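Local coordinates for B-cell lymphoma 3 protein (Homo sapiens, PDB 1K1A) that regulates transcription of NF-kappa-B target genes, inhibiting nuclear translocation of the p50 subunit while in the cytoplasm and acting as a transcriptional activator in the nucleus, at residues A[82-87]-A[117-122]; A[141-146]-A[172-177]; A[48-53]-A[64-69]; A[12-17]-A[41-46]. All blocks are in the same frame, centred on the assembly; numbering follows the deposited sequence.

Contact 1 (A[82-87]-A[117-122]); sequences AAHLAC and LTALHV
The His84 ring turns its edge to the backbone of Leu117, joining the first helices of ANK 3 and ANK 4 in the ankyrin stack. Its CG stands anti to the backbone carbonyl carbon and beside the N (chi1 -72°), which carries the imidazole across the gap although the CB itself does not aim there. CE1 leads and comes within 2.9 Å of Leu117 O, near the ring plane. Val122 CG2 also lies at the ring's edge, 4.3 Å from ND1, while Ala119 N approaches obliquely, 3.5 Å from CE1. No hydrogen bond crosses between the segments. An alanine in place of His84 would probably open a gap at the Leu117 carbonyl and beside Ala119 and Val122 CG2.

Beside the ring, small side chains line the interface. Ala119 CB meets Ala83 CB at 4.4 Å and Cys87 SG at 4.2 Å. Val122 CG1, anti to its backbone N, touches Cys87 CB at 4.0 Å. Behind these, Cys87 also packs on Leu135 of helix 129-137, and Leu120 turns away onto Val132 and Leu136 of the same helix. Thr118 fixes the beginning of helix 119-126 as its N-cap: OG1 accepts from His121 N at 3.2 Å, with a nearly straight angle of 164°.

Contact 2 (A[141-146]-A[172-177]); sequences DIDAVD and HGANVN
Ile142 and Ala174 make the apolar half of this surface contact, in which two successive inter-repeat loops of the ankyrin domain lie side by side. The CD1 tip of Ile142 reaches Ala174 CB at 3.7 Å and also touches His172 CB at 3.9 Å; CG1, anti to the backbone N, sets that tip across the gap. Leu136 and Leu169, from helices 129-137 and 163-171, pack against the same isoleucine.

The polar half is one direct bond and a water bridge. Asn175 N donates to Asp143 OD1 at 3.0 Å, almost straight at 169°, on the syn lone pair. The carboxylate and the Asn175 amide stand nearly perpendicular, 89° between planes, so the amide does not lie flat on the acid. A water also donates to Asp143 OD1, at 3.1 Å, and to Asn175 O.

Turns hold each loop in shape. Asp141 OD1 accepts from Asp143 N at 3.1 Å, above the carboxylate plane, and Asn175 OD1 accepts from Asn177 N at 3.0 Å: both are Asx turns. Gly173, at positive phi, ends helix 163-171 in a Schellman motif.

With a backbone N-H and a water both donating to OD1 at the protein surface, Asp143 is probably ionised, and its carboxylate ties the loops where no backbone-to-backbone bond does.

Contact 3 (A[48-53]-A[64-69]); sequences TPLHLA and LLVTAG
Leu65 drives its CD1 methyl into the first turn of helix 49-55, ending over the backbone between Pro49 and Leu50. Leu65 CD1 lies 3.7 Å from Leu50 N and 3.8 Å from Pro49 C, with Pro49 CB at 4.1 Å and Ala53 CB at 4.3 Å around it. Its CG is anti to the carbonyl carbon (chi1 -71°), in an extended side chain that carries CD1 to the Leu50 backbone. Next to it, Leu50 and Val66 cross obliquely. Both Leu50 methyls meet the one valine branch: Leu50 CD1 is 3.8 Å and Leu50 CD2 3.9 Å from Val66 CG2. All the touching residues are buried.

The two helices are the antiparallel pair of ANK 2, the helix-turn-helix unit of an ankyrin repeat, and 48-53 carries the family's Thr-Pro-Leu-His sequence.

Around this core, capping sets the helix ends. Thr48 is the N-cap of helix 49-55, its OG1 accepting from His51 N at 3.3 Å (168°) while lying over one face of the His51 ring, 3.1 Å above its plane and offset toward the rim. At the far end of helix 59-67, Gly69 closes a Schellman motif at positive phi. Neighbouring repeats cover the outer flanks: Pro49 rests on Leu13 and His14 of helix 12-18, and Val66 packs on Leu98 and Ser101 of helix 92-101.

Contact 4 (A[12-17]-A[41-46]); sequences PLHIAV and IYNNLR
Asn43, whose CB lies over a face of the His14 ring, holds its own loop through OD1, which accepts from Leu45 N at 2.9 Å (139°). That bond makes an Asx turn at the start of the type I turn from Asn43 to Arg46, part of the loop that leads out of ANK 1, the first ankyrin repeat, into ANK 2. Asn43 ND2 bonds onward to Gln47 OE1.

His14, on helix 12-18, packs against the loop. Its ring meets Asn43 CB in a CH-pi contact, 4.2 Å from the centroid, and the asparagine amide tilts 24° against the imidazole, with ND2 at 3.8 Å from His14 ND1. Asn43 CG lies between the backbone N and the carbonyl carbon, a crowded position (chi1 62°) that brings the amide back toward the ring. At the ring's edge, near its plane, Ile41 O is approached by His14 NE2 at 2.9 Å and by His14 CE1 at 3.1 Å; the NE2 bond is weak because its N-H points well off the line. An alanine in place of His14 would probably leave Ile41 O without this donor and the loop without the ring on which Asn43 leans.

Helix 49-55 adds Leu52 against the same histidine. Tyr42 turns away, its OH bonding to Leu75 O. Beside the weak bond, Ile41 CG1 sits 3.9 Å from His14 NE2. An apolar contact completes the flank, Ile41 CD1 meeting Leu13 CD2 at 4.5 Å.

Overall arrangement
From the N terminus the contacts follow one another in series, none nesting in or crossing another. Contact 4 closes the span from helix 12-18 to the loop before helix 49-55. Contact 3 then closes the short hairpin of ANK 2, about 11 Å away between centres; the two touch where Ala53 meets Val17. Contact 1 reaches on from helix 82-88 to helix 119-126, joining ANK 3 to ANK 4, and meets contact 3 where Leu85 rests on His51. Contact 2 links the loops after helices 129-137 and 163-171, touching contact 1 through His121 and Asp146. Contacts 2 and 4 are about 36 Å apart between centres, along the elongated stack.

Contact 1 (A[82-87]-A[117-122])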
loop_
_atom_site.group_PDB
_atom_site.type_symbol
_atom_site.label_atom_id
_atom_site.label_comp_id
_atom_site.label_asym_id
_atom_site.label_seq_id
_atom_site.Cartn_x
_atom_site.Cartn_y
_atom_site.Cartn_z
ATOM N N ALA A 82 -9.855 -0.511 -4.633
ATOM C CA ALA A 82 -10.242 -1.420 -3.561
ATOM C C ALA A 82 -9.015 -1.867 -2.755
ATOM O O ALA A 82 -9.059 -1.949 -1.521
ATOM C CB ALA A 82 -10.955 -2.612 -4.140
ATOM N N ALA A 83 -7.923 -2.151 -3.456
ATOM C CA ALA A 83 -6.690 -2.593 -2.815
ATOM C C ALA A 83 -6.112 -1.538 -1.876
ATOM O O ALA A 83 -5.661 -1.869 -0.776
ATOM C CB ALA A 83 -5.653 -3.013 -3.858
ATOM N N HIS A 84 -6.112 -0.273 -2.318
ATOM C CA HIS A 84 -5.624 0.831 -1.493
ATOM C C HIS A 84 -6.443 0.900 -0.209
ATOM O O HIS A 84 -5.906 1.105 0.880
ATOM C CB HIS A 84 -5.788 2.196 -2.203
ATOM C CG HIS A 84 -4.846 2.440 -3.349
ATOM N ND1 HIS A 84 -3.558 2.915 -3.175
ATOM C CD2 HIS A 84 -5.043 2.384 -4.686
ATOM C CE1 HIS A 84 -2.990 3.089 -4.357
ATOM N NE2 HIS A 84 -3.871 2.777 -5.291
ATOM N N LEU A 85 -7.758 0.782 -0.348
ATOM C CA LEU A 85 -8.651 0.905 0.807
ATOM C C LEU A 85 -8.475 -0.244 1.790
ATOM O O LEU A 85 -8.537 -0.036 3.006
ATOM C CB LEU A 85 -10.115 1.017 0.364
ATOM C CG LEU A 85 -10.497 2.314 -0.353
ATOM C CD1 LEU A 85 -11.937 2.240 -0.833
ATOM C CD2 LEU A 85 -10.303 3.520 0.575
ATOM N N ALA A 86 -8.256 -1.452 1.273
ATOM C CA ALA A 86 -7.991 -2.602 2.141
ATOM C C ALA A 86 -6.727 -2.368 2.964
ATOM O O ALA A 86 -6.682 -2.708 4.147
ATOM C CB ALA A 86 -7.889 -3.895 1.342
ATOM N N CYS A 87 -5.709 -1.759 2.354
ATOM C CA CYS A 87 -4.476 -1.471 3.093
ATOM C C CYS A 87 -4.599 -0.309 4.110
ATOM O O CYS A 87 -4.085 -0.393 5.226
ATOM C CB CYS A 87 -3.291 -1.275 2.142
ATOM S SG CYS A 87 -2.906 -2.716 1.134
ATOM N N LEU A 117 0.646 7.385 -4.300
ATOM C CA LEU A 117 1.111 6.164 -3.644
ATOM C C LEU A 117 0.479 4.890 -4.177
ATOM O O LEU A 117 -0.684 4.888 -4.603
ATOM C CB LEU A 117 0.836 6.240 -2.133
ATOM C CG LEU A 117 1.416 7.425 -1.362
ATOM C CD1 LEU A 117 1.013 7.348 0.104
ATOM C CD2 LEU A 117 2.926 7.465 -1.499
ATOM N N THR A 118 1.248 3.801 -4.131
ATOM C CA THR A 118 0.718 2.478 -4.426
ATOM C C THR A 118 0.132 1.914 -3.149
ATOM O O THR A 118 0.333 2.471 -2.073
ATOM C CB THR A 118 1.828 1.523 -4.880
ATOM O OG1 THR A 118 2.742 1.307 -3.789
ATOM C CG2 THR A 118 2.682 2.150 -5.967
ATOM N N ALA A 119 -0.583 0.799 -3.278
ATOM C CA ALA A 119 -1.106 0.081 -2.127
ATOM C C ALA A 119 0.023 -0.319 -1.172
ATOM O O ALA A 119 -0.141 -0.261 0.047
ATOM C CB ALA A 119 -1.874 -1.136 -2.580
ATOM N N LEU A 120 1.166 -0.712 -1.729
ATOM C CA LEU A 120 2.325 -1.086 -0.914
ATOM C C LEU A 120 2.824 0.067 -0.031
ATOM O O LEU A 120 3.148 -0.135 1.147
ATOM C CB LEU A 120 3.462 -1.642 -1.787
ATOM C CG LEU A 120 4.709 -2.089 -1.030
ATOM C CD1 LEU A 120 4.319 -3.128 0.019
ATOM C CD2 LEU A 120 5.745 -2.659 -1.986
ATOM N N HIS A 121 2.894 1.272 -0.593
ATOM C CA HIS A 121 3.281 2.453 0.188
ATOM C C HIS A 121 2.330 2.637 1.367
ATOM O O HIS A 121 2.759 2.839 2.494
ATOM C CB HIS A 121 3.261 3.731 -0.664
ATOM C CG HIS A 121 4.355 3.807 -1.685
ATOM N ND1 HIS A 121 5.679 4.005 -1.350
ATOM C CD2 HIS A 121 4.316 3.755 -3.037
ATOM C CE1 HIS A 121 6.408 4.052 -2.452
ATOM N NE2 HIS A 121 5.606 3.892 -3.488
ATOM N N VAL A 122 1.030 2.594 1.087
ATOM C CA VAL A 122 0.012 2.718 2.125
ATOM C C VAL A 122 0.178 1.645 3.206
ATOM O O VAL A 122 0.172 1.949 4.400
ATOM C CB VAL A 122 -1.409 2.625 1.535
ATOM C CG1 VAL A 122 -2.447 2.603 2.646
ATOM C CG2 VAL A 122 -1.673 3.799 0.591
#

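Contact 2 (A[141-146]-A[172-177])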
loop_
_atom_site.group_PDB
_atom_site.type_symbol
_atom_site.label_atom_id
_atom_site.label_comp_id
_atom_site.label_asym_id
_atom_site.label_seq_id
_atom_site.Cartn_x
_atom_site.Cartn_y
_atom_site.Cartn_z
ATOM N N ASP A 141 5.262 -4.349 -6.901
ATOM C CA ASP A 141 6.630 -3.911 -7.145
ATOM C C ASP A 141 7.194 -3.315 -5.853
ATOM O O ASP A 141 6.757 -2.257 -5.403
ATOM C CB ASP A 141 6.652 -2.873 -8.266
ATOM C CG ASP A 141 8.052 -2.619 -8.809
ATOM O OD1 ASP A 141 9.033 -2.866 -8.075
ATOM O OD2 ASP A 141 8.264 -2.184 -9.961
ATOM N N ILE A 142 8.161 -4.014 -5.259
ATOM C CA ILE A 142 8.733 -3.615 -3.975
ATOM C C ILE A 142 9.571 -2.336 -4.041
ATOM O O ILE A 142 9.824 -1.703 -3.011
ATOM C CB ILE A 142 9.568 -4.763 -3.377
ATOM C CG1 ILE A 142 9.903 -4.463 -1.913
ATOM C CG2 ILE A 142 10.836 -4.993 -4.211
ATOM C CD1 ILE A 142 10.389 -5.655 -1.136
ATOM N N ASP A 143 9.988 -1.950 -5.244
ATOM C CA ASP A 143 10.826 -0.761 -5.417
ATOM C C ASP A 143 10.058 0.406 -6.051
ATOM O O ASP A 143 10.654 1.432 -6.393
ATOM C CB ASP A 143 12.049 -1.074 -6.288
ATOM C CG ASP A 143 13.015 -2.069 -5.634
ATOM O OD1 ASP A 143 13.374 -1.899 -4.444
ATOM O OD2 ASP A 143 13.493 -3.040 -6.257
ATOM N N ALA A 144 8.752 0.259 -6.217
ATOM C CA ALA A 144 7.957 1.331 -6.829
ATOM C C ALA A 144 8.158 2.694 -6.148
ATOM O O ALA A 144 8.127 2.791 -4.917
ATOM C CB ALA A 144 6.489 0.963 -6.844
ATOM N N VAL A 145 8.367 3.740 -6.952
ATOM C CA VAL A 145 8.529 5.092 -6.424
ATOM C C VAL A 145 7.351 5.980 -6.815
ATOM O O VAL A 145 7.024 6.126 -7.996
ATOM C CB VAL A 145 9.850 5.778 -6.890
ATOM C CG1 VAL A 145 11.056 4.849 -6.694
ATOM C CG2 VAL A 145 9.750 6.222 -8.332
ATOM N N ASP A 146 6.689 6.519 -5.808
ATOM C CA ASP A 146 5.601 7.472 -6.032
ATOM C C ASP A 146 6.152 8.822 -6.524
ATOM O O ASP A 146 7.253 9.229 -6.153
ATOM C CB ASP A 146 4.785 7.648 -4.759
ATOM C CG ASP A 146 5.605 8.192 -3.622
ATOM O OD1 ASP A 146 6.432 7.445 -3.073
ATOM O OD2 ASP A 146 5.501 9.373 -3.215
ATOM N N HIS A 172 12.381 -9.395 1.562
ATOM C CA HIS A 172 11.707 -9.661 0.290
ATOM C C HIS A 172 12.392 -9.102 -0.963
ATOM O O HIS A 172 11.762 -8.979 -2.014
ATOM C CB HIS A 172 10.248 -9.214 0.352
ATOM C CG HIS A 172 9.379 -10.129 1.150
ATOM N ND1 HIS A 172 8.691 -11.181 0.585
ATOM C CD2 HIS A 172 9.104 -10.169 2.476
ATOM C CE1 HIS A 172 8.022 -11.823 1.527
ATOM N NE2 HIS A 172 8.255 -11.228 2.683
ATOM N N GLY A 173 13.665 -8.741 -0.847
ATOM C CA GLY A 173 14.444 -8.330 -2.008
ATOM C C GLY A 173 14.503 -6.846 -2.358
ATOM O O GLY A 173 14.893 -6.492 -3.471
ATOM N N ALA A 174 14.147 -5.978 -1.414
ATOM C CA ALA A 174 14.158 -4.530 -1.662
ATOM C C ALA A 174 15.575 -3.984 -1.934
ATOM O O ALA A 174 16.546 -4.407 -1.309
ATOM C CB ALA A 174 13.534 -3.789 -0.491
ATOM N N ASN A 175 15.671 -3.042 -2.863
ATOM C CA ASN A 175 16.934 -2.398 -3.186
ATOM C C ASN A 175 17.362 -1.486 -2.042
ATOM O O ASN A 175 16.800 -0.421 -1.848
ATOM C CB ASN A 175 16.807 -1.607 -4.489
ATOM C CG ASN A 175 18.073 -0.855 -4.841
ATOM O OD1 ASN A 175 19.133 -1.086 -4.250
ATOM N ND2 ASN A 175 17.970 0.059 -5.802
ATOM N N VAL A 176 18.360 -1.920 -1.281
ATOM C CA VAL A 176 18.802 -1.180 -0.111
ATOM C C VAL A 176 19.498 0.147 -0.492
ATOM O O VAL A 176 19.596 1.076 0.319
ATOM C CB VAL A 176 19.719 -2.076 0.791
ATOM C CG1 VAL A 176 21.070 -2.326 0.123
ATOM C CG2 VAL A 176 19.889 -1.466 2.163
ATOM N N ASN A 177 19.942 0.248 -1.738
ATOM C CA ASN A 177 20.621 1.456 -2.196
ATOM C C ASN A 177 19.797 2.380 -3.109
ATOM O O ASN A 177 20.348 3.227 -3.812
ATOM C CB ASN A 177 21.953 1.102 -2.836
ATOM C CG ASN A 177 22.940 0.552 -1.832
ATOM O OD1 ASN A 177 23.116 1.112 -0.750
ATOM N ND2 ASN A 177 23.579 -0.562 -2.176
HETATM O O HOH W 1 14.141 0.153 -2.261
HETATM O O HOH W 2 14.647 -5.109 -5.711
#

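Contact 3 (A[48-53]-A[64-69])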
loop_
_atom_site.group_PDB
_atom_site.type_symbol
_atom_site.label_atom_id
_atom_site.label_comp_id
_atom_site.label_asym_id
_atom_site.label_seq_id
_atom_site.Cartn_x
_atom_site.Cartn_y
_atom_site.Cartn_z
ATOM N N THR A 48 -18.313 3.307 -4.495
ATOM C CA THR A 48 -19.138 2.237 -5.028
ATOM C C THR A 48 -19.454 1.309 -3.874
ATOM O O THR A 48 -18.854 1.419 -2.801
ATOM C CB THR A 48 -18.387 1.439 -6.099
ATOM O OG1 THR A 48 -17.241 0.801 -5.509
ATOM C CG2 THR A 48 -17.790 2.363 -7.169
ATOM N N PRO A 49 -20.407 0.409 -4.070
ATOM C CA PRO A 49 -20.688 -0.630 -3.072
ATOM C C PRO A 49 -19.445 -1.453 -2.693
ATOM O O PRO A 49 -19.306 -1.811 -1.522
ATOM C CB PRO A 49 -21.738 -1.495 -3.763
ATOM C CG PRO A 49 -22.478 -0.523 -4.620
ATOM C CD PRO A 49 -21.368 0.377 -5.190
ATOM N N LEU A 50 -18.534 -1.702 -3.644
ATOM C CA LEU A 50 -17.325 -2.462 -3.340
ATOM C C LEU A 50 -16.406 -1.692 -2.385
ATOM O O LEU A 50 -15.851 -2.272 -1.445
ATOM C CB LEU A 50 -16.571 -2.858 -4.624
ATOM C CG LEU A 50 -15.271 -3.671 -4.473
ATOM C CD1 LEU A 50 -15.518 -4.987 -3.710
ATOM C CD2 LEU A 50 -14.671 -3.949 -5.824
ATOM N N HIS A 51 -16.240 -0.395 -2.633
ATOM C CA HIS A 51 -15.451 0.443 -1.740
ATOM C C HIS A 51 -16.013 0.283 -0.336
ATOM O O HIS A 51 -15.268 0.145 0.628
ATOM C CB HIS A 51 -15.558 1.925 -2.121
ATOM C CG HIS A 51 -14.908 2.282 -3.427
ATOM N ND1 HIS A 51 -13.659 1.829 -3.799
ATOM C CD2 HIS A 51 -15.328 3.088 -4.431
ATOM C CE1 HIS A 51 -13.348 2.324 -4.984
ATOM N NE2 HIS A 51 -14.345 3.087 -5.392
ATOM N N LEU A 52 -17.340 0.345 -0.227
ATOM C CA LEU A 52 -18.007 0.255 1.068
ATOM C C LEU A 52 -17.825 -1.104 1.741
ATOM O O LEU A 52 -17.715 -1.192 2.970
ATOM C CB LEU A 52 -19.491 0.603 0.935
ATOM C CG LEU A 52 -19.748 2.104 0.780
ATOM C CD1 LEU A 52 -21.251 2.401 0.623
ATOM C CD2 LEU A 52 -19.162 2.856 1.963
ATOM N N ALA A 53 -17.786 -2.158 0.938
ATOM C CA ALA A 53 -17.578 -3.499 1.466
ATOM C C ALA A 53 -16.205 -3.617 2.113
ATOM O O ALA A 53 -16.057 -4.281 3.133
ATOM C CB ALA A 53 -17.741 -4.533 0.378
ATOM N N LEU A 64 -18.483 -11.598 -3.341
ATOM C CA LEU A 64 -19.721 -11.626 -4.122
ATOM C C LEU A 64 -19.705 -10.542 -5.194
ATOM O O LEU A 64 -19.981 -10.808 -6.365
ATOM C CB LEU A 64 -20.943 -11.436 -3.213
ATOM C CG LEU A 64 -22.333 -11.407 -3.869
ATOM C CD1 LEU A 64 -23.426 -11.449 -2.810
ATOM C CD2 LEU A 64 -22.510 -10.186 -4.766
ATOM N N LEU A 65 -19.377 -9.323 -4.784
ATOM C CA LEU A 65 -19.385 -8.184 -5.690
ATOM C C LEU A 65 -18.356 -8.318 -6.805
ATOM O O LEU A 65 -18.659 -8.066 -7.967
ATOM C CB LEU A 65 -19.169 -6.866 -4.925
ATOM C CG LEU A 65 -20.330 -6.388 -4.036
ATOM C CD1 LEU A 65 -19.925 -5.131 -3.283
ATOM C CD2 LEU A 65 -21.583 -6.131 -4.857
ATOM N N VAL A 66 -17.139 -8.714 -6.450
ATOM C CA VAL A 66 -16.086 -8.859 -7.457
ATOM C C VAL A 66 -16.420 -9.973 -8.453
ATOM O O VAL A 66 -16.316 -9.784 -9.667
ATOM C CB VAL A 66 -14.723 -9.083 -6.811
ATOM C CG1 VAL A 66 -13.652 -9.333 -7.893
ATOM C CG2 VAL A 66 -14.358 -7.847 -5.970
ATOM N N THR A 67 -16.879 -11.114 -7.944
ATOM C CA THR A 67 -17.233 -12.221 -8.817
ATOM C C THR A 67 -18.410 -11.844 -9.738
ATOM O O THR A 67 -18.514 -12.339 -10.868
ATOM C CB THR A 67 -17.523 -13.510 -7.997
ATOM O OG1 THR A 67 -18.534 -13.248 -7.023
ATOM C CG2 THR A 67 -16.324 -13.883 -7.139
ATOM N N ALA A 68 -19.270 -10.941 -9.275
ATOM C CA ALA A 68 -20.409 -10.489 -10.082
ATOM C C ALA A 68 -20.058 -9.430 -11.142
ATOM O O ALA A 68 -20.909 -9.053 -11.949
ATOM C CB ALA A 68 -21.551 -9.993 -9.184
ATOM N N GLY A 69 -18.823 -8.929 -11.122
ATOM C CA GLY A 69 -18.391 -7.978 -12.138
ATOM C C GLY A 69 -18.028 -6.575 -11.669
ATOM O O GLY A 69 -17.720 -5.698 -12.496
#

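Contact 4 (A[12-17]-A[41-46])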
loop_
_atom_site.group_PDB
_atom_site.type_symbol
_atom_site.label_atom_id
_atom_site.label_comp_id
_atom_site.label_asym_id
_atom_site.label_seq_id
_atom_site.Cartn_x
_atom_site.Cartn_y
_atom_site.Cartn_z
ATOM N N PRO A 12 -29.735 1.751 -2.624
ATOM C CA PRO A 12 -30.140 0.553 -1.882
ATOM C C PRO A 12 -29.005 -0.450 -1.719
ATOM O O PRO A 12 -28.889 -1.075 -0.658
ATOM C CB PRO A 12 -31.250 -0.031 -2.756
ATOM C CG PRO A 12 -30.943 0.493 -4.121
ATOM C CD PRO A 12 -30.479 1.897 -3.888
ATOM N N LEU A 13 -28.170 -0.597 -2.743
ATOM C CA LEU A 13 -27.066 -1.542 -2.665
ATOM C C LEU A 13 -26.013 -1.030 -1.693
ATOM O O LEU A 13 -25.433 -1.802 -0.931
ATOM C CB LEU A 13 -26.463 -1.786 -4.051
ATOM C CG LEU A 13 -25.446 -2.921 -4.180
ATOM C CD1 LEU A 13 -25.951 -4.213 -3.549
ATOM C CD2 LEU A 13 -25.089 -3.147 -5.661
ATOM N N HIS A 14 -25.766 0.274 -1.716
ATOM C CA HIS A 14 -24.819 0.866 -0.780
ATOM C C HIS A 14 -25.277 0.583 0.642
ATOM O O HIS A 14 -24.486 0.173 1.484
ATOM C CB HIS A 14 -24.695 2.374 -1.001
ATOM C CG HIS A 14 -24.077 2.740 -2.316
ATOM N ND1 HIS A 14 -22.790 3.223 -2.426
ATOM C CD2 HIS A 14 -24.571 2.699 -3.574
ATOM C CE1 HIS A 14 -22.514 3.454 -3.696
ATOM N NE2 HIS A 14 -23.580 3.155 -4.414
ATOM N N ILE A 15 -26.564 0.798 0.894
ATOM C CA ILE A 15 -27.148 0.573 2.220
ATOM C C ILE A 15 -27.032 -0.882 2.671
ATOM O O ILE A 15 -26.630 -1.155 3.802
ATOM C CB ILE A 15 -28.627 0.990 2.224
ATOM C CG1 ILE A 15 -28.784 2.463 1.853
ATOM C CG2 ILE A 15 -29.272 0.662 3.563
ATOM C CD1 ILE A 15 -28.089 3.420 2.781
ATOM N N ALA A 16 -27.388 -1.809 1.785
ATOM C CA ALA A 16 -27.312 -3.234 2.088
ATOM C C ALA A 16 -25.900 -3.629 2.515
ATOM O O ALA A 16 -25.720 -4.473 3.396
ATOM C CB ALA A 16 -27.761 -4.072 0.884
ATOM N N VAL A 17 -24.896 -2.996 1.904
ATOM C CA VAL A 17 -23.508 -3.308 2.222
ATOM C C VAL A 17 -23.125 -2.825 3.606
ATOM O O VAL A 17 -22.617 -3.592 4.415
ATOM C CB VAL A 17 -22.533 -2.721 1.187
ATOM C CG1 VAL A 17 -21.090 -2.855 1.687
ATOM C CG2 VAL A 17 -22.700 -3.419 -0.131
ATOM N N ILE A 41 -21.785 1.757 -9.102
ATOM C CA ILE A 41 -22.526 3.004 -9.044
ATOM C C ILE A 41 -22.044 3.825 -7.861
ATOM O O ILE A 41 -21.896 3.318 -6.755
ATOM C CB ILE A 41 -24.037 2.743 -8.930
ATOM C CG1 ILE A 41 -24.328 1.655 -7.896
ATOM C CG2 ILE A 41 -24.604 2.339 -10.286
ATOM C CD1 ILE A 41 -24.581 0.301 -8.500
ATOM N N TYR A 42 -21.789 5.093 -8.106
ATOM C CA TYR A 42 -21.276 5.983 -7.077
ATOM C C TYR A 42 -22.373 6.657 -6.250
ATOM O O TYR A 42 -23.422 7.011 -6.780
ATOM C CB TYR A 42 -20.436 7.075 -7.735
ATOM C CG TYR A 42 -19.092 6.620 -8.266
ATOM C CD1 TYR A 42 -18.076 6.247 -7.399
ATOM C CD2 TYR A 42 -18.830 6.599 -9.634
ATOM C CE1 TYR A 42 -16.830 5.850 -7.873
ATOM C CE2 TYR A 42 -17.582 6.207 -10.121
ATOM C CZ TYR A 42 -16.586 5.838 -9.225
ATOM O OH TYR A 42 -15.345 5.448 -9.682
ATOM N N ASN A 43 -22.127 6.820 -4.950
ATOM C CA ASN A 43 -22.963 7.689 -4.120
ATOM C C ASN A 43 -22.334 9.090 -4.184
ATOM O O ASN A 43 -21.423 9.317 -4.981
ATOM C CB ASN A 43 -23.074 7.168 -2.670
ATOM C CG ASN A 43 -21.728 7.123 -1.954
ATOM O OD1 ASN A 43 -20.753 7.674 -2.436
ATOM N ND2 ASN A 43 -21.680 6.462 -0.795
ATOM N N ASN A 44 -22.792 10.033 -3.363
ATOM C CA ASN A 44 -22.254 11.392 -3.457
ATOM C C ASN A 44 -20.885 11.573 -2.846
ATOM O O ASN A 44 -20.289 12.649 -2.936
ATOM C CB ASN A 44 -23.229 12.417 -2.897
ATOM C CG ASN A 44 -24.312 12.729 -3.859
ATOM O OD1 ASN A 44 -25.169 11.888 -4.132
ATOM N ND2 ASN A 44 -24.274 13.920 -4.424
ATOM N N LEU A 45 -20.382 10.505 -2.248
ATOM C CA LEU A 45 -19.046 10.494 -1.667
ATOM C C LEU A 45 -18.075 9.835 -2.622
ATOM O O LEU A 45 -16.903 9.641 -2.304
ATOM C CB LEU A 45 -19.069 9.742 -0.336
ATOM C CG LEU A 45 -19.831 10.492 0.753
ATOM C CD1 LEU A 45 -19.997 9.630 1.999
ATOM C CD2 LEU A 45 -19.098 11.787 1.081
ATOM N N ARG A 46 -18.568 9.515 -3.810
ATOM C CA ARG A 46 -17.786 8.812 -4.824
ATOM C C ARG A 46 -17.297 7.437 -4.355
ATOM O O ARG A 46 -16.150 7.040 -4.618
ATOM C CB ARG A 46 -16.622 9.663 -5.348
ATOM C CG ARG A 46 -16.061 9.110 -6.635
ATOM C CD ARG A 46 -14.986 9.933 -7.273
ATOM N NE ARG A 46 -15.503 11.168 -7.847
ATOM C CZ ARG A 46 -14.740 12.195 -8.166
ATOM N NH1 ARG A 46 -13.433 12.118 -7.969
ATOM N NH2 ARG A 46 -15.271 13.293 -8.684
#